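Side-chain contact in L-isoleucine-4-hydroxylase (Bacillus thuringiensis, PDB 6LNH), which hydroxylates L-isoleucine to (4S)-4-hydroxy-L-isoleucine, using ferrous iron, 2-oxoglutarate and O2, with ascorbate as a further cofactor: residues D114-N119 and L149-Y154. Sequence-based numbering, arbitrary orientation.
Sequences DSFLCN and LHQVRY
Phe116 and Gln151 meet in an amide-on-ring contact. The carboxamide of Gln151 lies over one face of the Phe116 ring, shifted toward the rim on the CD2-CE2 side. Gln151 NE2 is 3.2 Å from Phe116 CD2 and is equally near CE2. Gln151 CD stands 3.9 Å above the ring plane. The amide is not stacked flat: its plane is turned 42° from that of the ring, with the nitrogen nearer the ring carbons than CD. The two side chains reach each other from opposite directions. Gln151 holds CG anti to its backbone N (chi1 -161°) and stays extended beyond it, which carries the amide across to the ring.

The polar anchor of this amide is Asp55, whose OD2 accepts a hydrogen bond from Gln151 NE2. Phe116 also touches Asp55, as well as Leu241 of strand 236-247 and Ile122 of helix 120-134.

The apolar part of the contact is a single methyl pair. Leu117 CD2 meets Leu149 CD2 at 3.8 Å, the two side chains crossing at a slant. Tyr75 of strand 68-77 touches both leucines.

Together these pairs seat the short helix 114-117 against strand 145-156 of the larger antiparallel sheet, in the cupin-like fold of 2-oxoglutarate dioxygenases. Leu149 and Gln151, two residues apart on the strand, both point toward the helix. The backbones stay well separated, with Phe116 CA 9.8 Å from Gln151 CA, and no hydrogen bond joins the segments. All four touching residues are buried, away from the iron site.

The chemistry implies a side-chain joint of dispersion and amide-pi contact. The bond to Asp55 satisfies the buried amide nitrogen and would limit its rotation over the ring.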
loop_
_atom_site.group_PDB
_atom_site.type_symbol
_atom_site.label_atom_id
_atom_site.label_comp_id
_atom_site.label_asym_id
_atom_site.label_seq_id
_atom_site.Cartn_x
_atom_site.Cartn_y
_atom_site.Cartn_z
ATOM N N ASP C 114 -12.821 -26.278 18.677
ATOM C CA ASP C 114 -13.075 -27.454 17.848
ATOM C C ASP C 114 -13.556 -27.075 16.451
ATOM O O ASP C 114 -13.188 -27.727 15.466
ATOM C CB ASP C 114 -14.095 -28.360 18.536
ATOM C CG ASP C 114 -13.485 -29.173 19.657
ATOM O OD1 ASP C 114 -12.355 -29.680 19.483
ATOM O OD2 ASP C 114 -14.134 -29.297 20.716
ATOM N N SER C 115 -14.378 -26.028 16.339
ATOM C CA SER C 115 -14.894 -25.630 15.031
ATOM C C SER C 115 -13.781 -25.182 14.091
ATOM O O SER C 115 -13.893 -25.352 12.872
ATOM C CB SER C 115 -15.930 -24.520 15.195
ATOM O OG SER C 115 -15.430 -23.483 16.020
ATOM N N PHE C 116 -12.705 -24.612 14.634
ATOM C CA PHE C 116 -11.556 -24.236 13.819
ATOM C C PHE C 116 -10.741 -25.462 13.423
ATOM O O PHE C 116 -10.263 -25.549 12.287
ATOM C CB PHE C 116 -10.699 -23.208 14.577
ATOM C CG PHE C 116 -9.447 -22.764 13.843
ATOM C CD1 PHE C 116 -8.344 -23.600 13.700
ATOM C CD2 PHE C 116 -9.378 -21.491 13.304
ATOM C CE1 PHE C 116 -7.209 -23.174 13.028
ATOM C CE2 PHE C 116 -8.246 -21.058 12.632
ATOM C CZ PHE C 116 -7.159 -21.901 12.495
ATOM N N LEU C 117 -10.583 -26.425 14.334
ATOM C CA LEU C 117 -9.741 -27.581 14.036
ATOM C C LEU C 117 -10.392 -28.523 13.030
ATOM O O LEU C 117 -9.689 -29.160 12.238
ATOM C CB LEU C 117 -9.433 -28.349 15.324
ATOM C CG LEU C 117 -8.479 -27.765 16.365
ATOM C CD1 LEU C 117 -8.539 -28.603 17.633
ATOM C CD2 LEU C 117 -7.061 -27.711 15.826
ATOM N N CYS C 118 -11.718 -28.631 13.039
ATOM C CA CYS C 118 -12.416 -29.462 12.066
ATOM C C CYS C 118 -12.782 -28.722 10.784
ATOM O O CYS C 118 -13.315 -29.349 9.862
ATOM C CB CYS C 118 -13.661 -30.097 12.698
ATOM S SG CYS C 118 -14.960 -28.948 13.171
ATOM N N ASN C 119 -12.540 -27.415 10.709
ATOM C CA ASN C 119 -12.735 -26.684 9.467
ATOM C C ASN C 119 -11.956 -27.389 8.359
ATOM O O ASN C 119 -10.721 -27.474 8.439
ATOM C CB ASN C 119 -12.276 -25.233 9.622
ATOM C CG ASN C 119 -12.428 -24.408 8.343
ATOM O OD1 ASN C 119 -12.150 -24.870 7.236
ATOM N ND2 ASN C 119 -12.868 -23.166 8.505
ATOM N N LEU C 149 -0.115 -26.822 16.729
ATOM C CA LEU C 149 -0.883 -25.808 16.017
ATOM C C LEU C 149 -0.976 -24.572 16.897
ATOM O O LEU C 149 -1.518 -24.636 18.006
ATOM C CB LEU C 149 -2.278 -26.319 15.655
ATOM C CG LEU C 149 -2.406 -27.119 14.355
ATOM C CD1 LEU C 149 -1.872 -28.531 14.536
ATOM C CD2 LEU C 149 -3.851 -27.141 13.887
ATOM N N HIS C 150 -0.460 -23.450 16.403
ATOM C CA HIS C 150 -0.480 -22.192 17.137
ATOM C C HIS C 150 -1.316 -21.180 16.373
ATOM O O HIS C 150 -0.966 -20.795 15.252
ATOM C CB HIS C 150 0.935 -21.657 17.356
ATOM C CG HIS C 150 1.772 -22.509 18.258
ATOM N ND1 HIS C 150 1.824 -22.322 19.623
ATOM C CD2 HIS C 150 2.597 -23.547 17.990
ATOM C CE1 HIS C 150 2.648 -23.206 20.156
ATOM N NE2 HIS C 150 3.128 -23.964 19.187
ATOM N N GLN C 151 -2.418 -20.759 16.981
ATOM C CA GLN C 151 -3.293 -19.727 16.444
ATOM C C GLN C 151 -2.924 -18.426 17.149
ATOM O O GLN C 151 -3.194 -18.269 18.342
ATOM C CB GLN C 151 -4.749 -20.114 16.694
ATOM C CG GLN C 151 -5.796 -19.436 15.844
ATOM C CD GLN C 151 -7.189 -19.916 16.209
ATOM O OE1 GLN C 151 -7.362 -20.656 17.178
ATOM N NE2 GLN C 151 -8.186 -19.491 15.446
ATOM N N VAL C 152 -2.321 -17.491 16.417
ATOM C CA VAL C 152 -1.788 -16.266 17.004
ATOM C C VAL C 152 -2.365 -15.064 16.277
ATOM O O VAL C 152 -2.366 -15.014 15.042
ATOM C CB VAL C 152 -0.250 -16.220 16.950
ATOM C CG1 VAL C 152 0.271 -15.018 17.737
ATOM C CG2 VAL C 152 0.348 -17.511 17.491
ATOM N N ARG C 153 -2.860 -14.104 17.044
ATOM C CA ARG C 153 -3.257 -12.799 16.530
ATOM C C ARG C 153 -2.340 -11.760 17.163
ATOM O O ARG C 153 -2.391 -11.534 18.376
ATOM C CB ARG C 153 -4.720 -12.508 16.852
ATOM C CG ARG C 153 -5.171 -11.097 16.576
ATOM C CD ARG C 153 -6.684 -11.085 16.588
ATOM N NE ARG C 153 -7.252 -11.186 15.244
ATOM C CZ ARG C 153 -8.301 -10.490 14.822
ATOM N NH1 ARG C 153 -8.928 -9.670 15.653
ATOM N NH2 ARG C 153 -8.749 -10.641 13.584
ATOM N N TYR C 154 -1.509 -11.121 16.348
ATOM C CA TYR C 154 -0.710 -10.007 16.835
ATOM C C TYR C 154 -1.548 -8.740 16.784
ATOM O O TYR C 154 -2.246 -8.484 15.798
ATOM C CB TYR C 154 0.563 -9.844 16.003
ATOM C CG TYR C 154 1.488 -11.033 16.111
ATOM C CD1 TYR C 154 1.352 -12.112 15.250
ATOM C CD2 TYR C 154 2.478 -11.089 17.084
ATOM C CE1 TYR C 154 2.184 -13.208 15.344
ATOM C CE2 TYR C 154 3.319 -12.182 17.185
ATOM C CZ TYR C 154 3.165 -13.238 16.316
ATOM O OH TYR C 154 4.001 -14.324 16.418
#